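Local coordinates for carboxylesterase SOBER1 (Arabidopsis thaliana, PDB 6AVX), which hydrolyses carboxylic esters, preferring short acyl chains, shows phospholipase A2 activity and suppresses the hypersensitive response to the bacterial effector AvrBsT, at residues 99-103 / 207-212; 124-130 / 151-157. The protein carries 1 engineered substitution. All blocks are in the same frame, centred on the assembly; numbering follows the deposited sequence.

Overall arrangement
Both contacts reach the parallel sheet of an alpha/beta hydrolase, and their centres lie about 9 Å apart. Interaction 1 sets the start of strand 102-107 against the end of helix 198-212; interaction 2 pairs strands 127-131 and 154-159, the first of which is the sheet neighbour of strand 102-107. In sequence, 99-103 comes first, 124-130 and 151-157 follow, and 207-212 closes the series near the C-terminus. R211 joins the two contacts, since its NE and NH2 probably bond G126 O and L125 O. Interaction 1 lies away from the catalytic residues, whereas interaction 2 runs toward S108 and D162, members of the charge relay assigned by similarity.

Interaction 1. Residues 99-103 / 207-212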
loop_
_atom_site.group_PDB
_atom_site.type_symbol
_atom_site.label_atom_id
_atom_site.label_comp_id
_atom_site.label_asym_id
_atom_site.label_seq_id
_atom_site.Cartn_x
_atom_site.Cartn_y
_atom_site.Cartn_z
ATOM N N PRO A 99 -0.645 -17.946 -1.127
ATOM C CA PRO A 99 -0.327 -16.564 -1.535
ATOM C C PRO A 99 -1.545 -15.758 -1.946
ATOM O O PRO A 99 -1.591 -14.552 -1.679
ATOM C CB PRO A 99 0.656 -16.761 -2.693
ATOM C CG PRO A 99 1.251 -18.117 -2.457
ATOM C CD PRO A 99 0.221 -18.942 -1.795
ATOM N N GLU A 100 -2.529 -16.378 -2.581
ATOM C CA GLU A 100 -3.725 -15.669 -3.000
ATOM C C GLU A 100 -4.638 -15.294 -1.837
ATOM O O GLU A 100 -5.636 -14.605 -2.054
ATOM C CB GLU A 100 -4.481 -16.521 -4.020
ATOM C CG GLU A 100 -3.726 -16.747 -5.312
ATOM C CD GLU A 100 -4.110 -15.746 -6.379
ATOM O OE1 GLU A 100 -3.968 -14.529 -6.131
ATOM O OE2 GLU A 100 -4.573 -16.171 -7.459
ATOM N N ASN A 101 -4.330 -15.729 -0.623
ATOM C CA ASN A 101 -5.051 -15.305 0.572
ATOM C C ASN A 101 -4.302 -14.225 1.341
ATOM O O ASN A 101 -4.688 -13.911 2.482
ATOM C CB ASN A 101 -5.354 -16.511 1.466
ATOM C CG ASN A 101 -6.476 -17.380 0.919
ATOM O OD1 ASN A 101 -6.747 -17.399 -0.278
ATOM N ND2 ASN A 101 -7.150 -18.087 1.813
ATOM N N VAL A 102 -3.260 -13.650 0.745
ATOM C CA VAL A 102 -2.468 -12.583 1.346
ATOM C C VAL A 102 -2.914 -11.272 0.732
ATOM O O VAL A 102 -2.918 -11.126 -0.497
ATOM C CB VAL A 102 -0.970 -12.798 1.076
ATOM C CG1 VAL A 102 -0.155 -11.589 1.516
ATOM C CG2 VAL A 102 -0.485 -14.075 1.763
ATOM N N PHE A 103 -3.245 -10.305 1.574
ATOM C CA PHE A 103 -3.610 -8.963 1.143
ATOM C C PHE A 103 -2.685 -7.967 1.817
ATOM O O PHE A 103 -2.447 -8.071 3.029
ATOM C CB PHE A 103 -5.068 -8.670 1.502
ATOM C CG PHE A 103 -6.016 -9.546 0.764
ATOM C CD1 PHE A 103 -6.295 -10.822 1.217
ATOM C CD2 PHE A 103 -6.572 -9.121 -0.421
ATOM C CE1 PHE A 103 -7.137 -11.660 0.485
ATOM C CE2 PHE A 103 -7.415 -9.952 -1.136
ATOM C CZ PHE A 103 -7.688 -11.204 -0.681
ATOM N N TRP A 207 -14.211 -5.631 -1.351
ATOM C CA TRP A 207 -13.279 -6.060 -2.393
ATOM C C TRP A 207 -12.494 -7.295 -1.963
ATOM O O TRP A 207 -12.344 -8.235 -2.745
ATOM C CB TRP A 207 -12.373 -4.878 -2.726
ATOM C CG TRP A 207 -11.147 -5.133 -3.553
ATOM C CD1 TRP A 207 -11.052 -5.199 -4.912
ATOM C CD2 TRP A 207 -9.813 -5.274 -3.048
ATOM N NE1 TRP A 207 -9.729 -5.383 -5.277
ATOM C CE2 TRP A 207 -8.956 -5.433 -4.150
ATOM C CE3 TRP A 207 -9.268 -5.270 -1.770
ATOM C CZ2 TRP A 207 -7.573 -5.593 -4.005
ATOM C CZ3 TRP A 207 -7.901 -5.432 -1.628
ATOM C CH2 TRP A 207 -7.075 -5.585 -2.737
ATOM N N ILE A 208 -12.015 -7.336 -0.721
ATOM C CA ILE A 208 -11.357 -8.544 -0.230
ATOM C C ILE A 208 -12.309 -9.730 -0.291
ATOM O O ILE A 208 -11.938 -10.822 -0.739
ATOM C CB ILE A 208 -10.802 -8.331 1.190
ATOM C CG1 ILE A 208 -9.680 -7.296 1.158
ATOM C CG2 ILE A 208 -10.275 -9.639 1.744
ATOM C CD1 ILE A 208 -9.145 -6.907 2.537
ATOM N N LYS A 209 -13.547 -9.538 0.170
ATOM C CA LYS A 209 -14.535 -10.615 0.129
ATOM C C LYS A 209 -14.748 -11.119 -1.286
ATOM O O LYS A 209 -14.848 -12.330 -1.512
ATOM C CB LYS A 209 -15.856 -10.135 0.716
ATOM C CG LYS A 209 -15.789 -9.985 2.230
ATOM C CD LYS A 209 -17.011 -9.312 2.807
ATOM C CE LYS A 209 -18.279 -10.012 2.395
ATOM N NZ LYS A 209 -19.449 -9.466 3.150
ATOM N N ARG A 210 -14.856 -10.213 -2.246
ATOM C CA ARG A 210 -15.053 -10.612 -3.636
ATOM C C ARG A 210 -13.848 -11.372 -4.158
ATOM O O ARG A 210 -13.989 -12.372 -4.875
ATOM C CB ARG A 210 -15.302 -9.380 -4.494
ATOM C CG ARG A 210 -15.615 -9.655 -5.953
ATOM C CD ARG A 210 -15.882 -8.352 -6.708
ATOM N NE ARG A 210 -16.494 -7.362 -5.824
ATOM C CZ ARG A 210 -15.924 -6.230 -5.416
ATOM N NH1 ARG A 210 -14.715 -5.877 -5.834
ATOM N NH2 ARG A 210 -16.581 -5.431 -4.588
ATOM N N ARG A 211 -12.646 -10.920 -3.811
ATOM C CA ARG A 211 -11.448 -11.640 -4.232
ATOM C C ARG A 211 -11.431 -13.047 -3.654
ATOM O O ARG A 211 -11.133 -14.015 -4.368
ATOM C CB ARG A 211 -10.210 -10.862 -3.794
ATOM C CG ARG A 211 -8.885 -11.557 -4.048
ATOM C CD ARG A 211 -8.629 -11.862 -5.516
ATOM N NE ARG A 211 -7.211 -12.097 -5.738
ATOM C CZ ARG A 211 -6.691 -12.888 -6.678
ATOM N NH1 ARG A 211 -7.493 -13.549 -7.509
ATOM N NH2 ARG A 211 -5.359 -13.029 -6.784
ATOM N N LEU A 212 -11.775 -13.185 -2.373
ATOM C CA LEU A 212 -11.819 -14.502 -1.743
ATOM C C LEU A 212 -12.882 -15.382 -2.385
ATOM O O LEU A 212 -12.687 -16.596 -2.524
ATOM C CB LEU A 212 -12.099 -14.358 -0.246
ATOM C CG LEU A 212 -10.989 -13.722 0.598
ATOM C CD1 LEU A 212 -11.470 -13.514 2.014
ATOM C CD2 LEU A 212 -9.724 -14.568 0.586
HETATM O O HOH W 1 -7.754 -14.498 -3.609
#
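E100 and R211 are joined through a water where the approach to strand 102-107 of the alpha/beta-hydrolase sheet passes the last turns of the C-terminal helix 198-212. The water donates to E100 O at 2.6 Å and, in a weak bond, to R211 O, 3.5 Å away. It also sits 3.2 Å above the guanidinium plane of R211, toward its rim, while R211 NE and NH2 bond G126 O and L125 O of the adjoining loop. Between the side chains of E100 and R211 a salt bridge is indicated, but E100 OE1 and R211 NH2 are modelled too close together, so its geometry is doubtful. N101 contributes little, its OD1 lying 4.2 Å from L212 CD2.

F103 carries the apolar part. F103 points toward the helix, and with CG anti to the carbonyl carbon (chi1 -65°) the ring enters among four helix side chains. I208 CG2 sits over one face, 3.9 Å from the ring centroid and 11° off the normal, which meets the geometry of a CH-pi contact. W207 receives the F103 edge in an offset edge-to-face pair with planes 77° apart. Near the plane of the F103 ring, L212 CD2 approaches CE1 at 3.9 Å, and R211 CG comes to 3.6 Å from CZ.

Interaction 2. Residues 124-130 / 151-157; sequences TLGGGAV and KTPILWS
Two neighbouring strands of the parallel alpha/beta-hydrolase sheet meet here, with G128 beside I154, A129 beside L155 and V130 beside W156. The axes of the segments 127-130 and 154-157 lie 9° from parallel, and the bonding alternates as parallel pairing demands: G128 N donates to P153 O, G128 O accepts from L155 N, V130 N donates to L155 O, and V130 O accepts from S157 N, each at 2.9 Å between N and O. A water adds a second donor to V130 O and to L155 O and also lies 2.8 Å from S157 OG, so two buried carbonyls each have two partners.

Ahead of the strands the pairing passes to a side chain. T152 OG1 accepts L125 N at 2.9 Å in a nearly straight bond (173° at the hydrogen). With OG1 beside its own backbone N, the methyl CG2 of T152 is turned anti to that N and meets G127 CA at 3.6 Å. P153 CG rests 3.4 Å from G126 O.

The side chains of V130 and W156 share the sheet face that carries I154; A129 and L155 take the other. The side chains of V130 and W156 lie about 8 Å from those of S108 and D162 respectively; S108 and D162 are assigned to the charge relay by similarity. The W156 indole NE1 bonds H158 ND1, and V130 CG1 sits over one indole face, 3.5 Å from the centroid of the six-membered ring and 5° off its normal.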
loop_
_atom_site.group_PDB
_atom_site.type_symbol
_atom_site.label_atom_id
_atom_site.label_comp_id
_atom_site.label_asym_id
_atom_site.label_seq_id
_atom_site.Cartn_x
_atom_site.Cartn_y
_atom_site.Cartn_z
ATOM N N THR A 124 1.725 -14.235 -7.252
ATOM C CA THR A 124 0.440 -13.545 -7.215
ATOM C C THR A 124 -0.107 -13.581 -5.801
ATOM O O THR A 124 -0.163 -14.639 -5.170
ATOM C CB THR A 124 -0.572 -14.218 -8.145
ATOM O OG1 THR A 124 0.014 -14.397 -9.445
ATOM C CG2 THR A 124 -1.846 -13.389 -8.249
ATOM N N LEU A 125 -0.536 -12.439 -5.315
ATOM C CA LEU A 125 -1.143 -12.324 -3.994
ATOM C C LEU A 125 -2.635 -12.080 -4.155
ATOM O O LEU A 125 -3.159 -11.918 -5.261
ATOM C CB LEU A 125 -0.456 -11.219 -3.190
ATOM C CG LEU A 125 1.051 -11.405 -3.021
ATOM C CD1 LEU A 125 1.662 -10.181 -2.354
ATOM C CD2 LEU A 125 1.375 -12.678 -2.271
ATOM N N GLY A 126 -3.329 -12.048 -3.017
ATOM C CA GLY A 126 -4.752 -11.775 -3.025
ATOM C C GLY A 126 -5.055 -10.376 -3.530
ATOM O O GLY A 126 -5.979 -10.162 -4.313
ATOM N N GLY A 127 -4.271 -9.402 -3.108
ATOM C CA GLY A 127 -4.493 -8.056 -3.570
ATOM C C GLY A 127 -3.621 -7.052 -2.854
ATOM O O GLY A 127 -3.083 -7.325 -1.777
ATOM N N GLY A 128 -3.528 -5.875 -3.447
ATOM C CA GLY A 128 -2.920 -4.719 -2.823
ATOM C C GLY A 128 -3.930 -3.595 -2.752
ATOM O O GLY A 128 -4.480 -3.192 -3.788
ATOM N N ALA A 129 -4.196 -3.083 -1.551
ATOM C CA ALA A 129 -5.117 -1.962 -1.356
ATOM C C ALA A 129 -4.295 -0.743 -0.977
ATOM O O ALA A 129 -3.684 -0.706 0.098
ATOM C CB ALA A 129 -6.131 -2.265 -0.265
ATOM N N VAL A 130 -4.243 0.226 -1.871
ATOM C CA VAL A 130 -3.506 1.467 -1.665
ATOM C C VAL A 130 -4.506 2.529 -1.242
ATOM O O VAL A 130 -5.514 2.738 -1.930
ATOM C CB VAL A 130 -2.801 1.881 -2.967
ATOM C CG1 VAL A 130 -2.146 3.247 -2.816
ATOM C CG2 VAL A 130 -1.803 0.808 -3.417
ATOM N N LYS A 151 -0.456 -10.203 -11.955
ATOM C CA LYS A 151 -1.809 -10.710 -11.811
ATOM C C LYS A 151 -2.428 -10.330 -10.479
ATOM O O LYS A 151 -3.606 -10.620 -10.268
ATOM C CB LYS A 151 -1.803 -12.232 -11.977
ATOM C CG LYS A 151 -1.251 -12.668 -13.337
ATOM C CD LYS A 151 -1.209 -14.182 -13.472
ATOM C CE LYS A 151 -0.486 -14.584 -14.751
ATOM N NZ LYS A 151 -0.288 -16.056 -14.832
ATOM N N THR A 152 -1.679 -9.711 -9.576
ATOM C CA THR A 152 -2.260 -9.331 -8.294
ATOM C C THR A 152 -3.139 -8.110 -8.499
ATOM O O THR A 152 -2.656 -7.104 -9.015
ATOM C CB THR A 152 -1.175 -9.011 -7.276
ATOM O OG1 THR A 152 -0.355 -10.177 -7.109
ATOM C CG2 THR A 152 -1.802 -8.631 -5.927
ATOM N N PRO A 153 -4.413 -8.151 -8.132
ATOM C CA PRO A 153 -5.261 -6.973 -8.340
ATOM C C PRO A 153 -4.928 -5.872 -7.351
ATOM O O PRO A 153 -4.573 -6.122 -6.194
ATOM C CB PRO A 153 -6.679 -7.502 -8.117
ATOM C CG PRO A 153 -6.525 -8.680 -7.274
ATOM C CD PRO A 153 -5.166 -9.290 -7.584
ATOM N N ILE A 154 -5.038 -4.636 -7.830
ATOM C CA ILE A 154 -4.828 -3.442 -7.014
ATOM C C ILE A 154 -6.154 -2.714 -6.882
ATOM O O ILE A 154 -6.854 -2.502 -7.880
ATOM C CB ILE A 154 -3.781 -2.507 -7.638
ATOM C CG1 ILE A 154 -2.455 -3.230 -7.878
ATOM C CG2 ILE A 154 -3.576 -1.288 -6.772
ATOM C CD1 ILE A 154 -1.745 -3.740 -6.638
ATOM N N LEU A 155 -6.492 -2.320 -5.669
ATOM C CA LEU A 155 -7.584 -1.387 -5.413
ATOM C C LEU A 155 -6.969 -0.112 -4.864
ATOM O O LEU A 155 -6.364 -0.139 -3.789
ATOM C CB LEU A 155 -8.585 -1.963 -4.411
ATOM C CG LEU A 155 -9.655 -0.968 -3.939
ATOM C CD1 LEU A 155 -10.535 -0.501 -5.085
ATOM C CD2 LEU A 155 -10.492 -1.585 -2.858
ATOM N N TRP A 156 -7.109 0.986 -5.583
ATOM C CA TRP A 156 -6.552 2.270 -5.188
ATOM C C TRP A 156 -7.696 3.185 -4.786
ATOM O O TRP A 156 -8.585 3.440 -5.601
ATOM C CB TRP A 156 -5.812 2.881 -6.369
ATOM C CG TRP A 156 -4.941 4.038 -6.011
ATOM C CD1 TRP A 156 -5.320 5.242 -5.499
ATOM C CD2 TRP A 156 -3.519 4.090 -6.125
ATOM N NE1 TRP A 156 -4.221 6.035 -5.287
ATOM C CE2 TRP A 156 -3.096 5.347 -5.669
ATOM C CE3 TRP A 156 -2.558 3.176 -6.574
ATOM C CZ2 TRP A 156 -1.759 5.720 -5.665
ATOM C CZ3 TRP A 156 -1.236 3.535 -6.558
ATOM C CH2 TRP A 156 -0.845 4.801 -6.108
ATOM N N SER A 157 -7.672 3.673 -3.552
ATOM C CA SER A 157 -8.678 4.571 -3.000
ATOM C C SER A 157 -8.011 5.916 -2.766
ATOM O O SER A 157 -6.920 5.962 -2.198
ATOM C CB SER A 157 -9.172 4.022 -1.663
ATOM O OG SER A 157 -9.806 2.756 -1.823
HETATM O O HOH W 2 -7.700 0.975 -1.507
#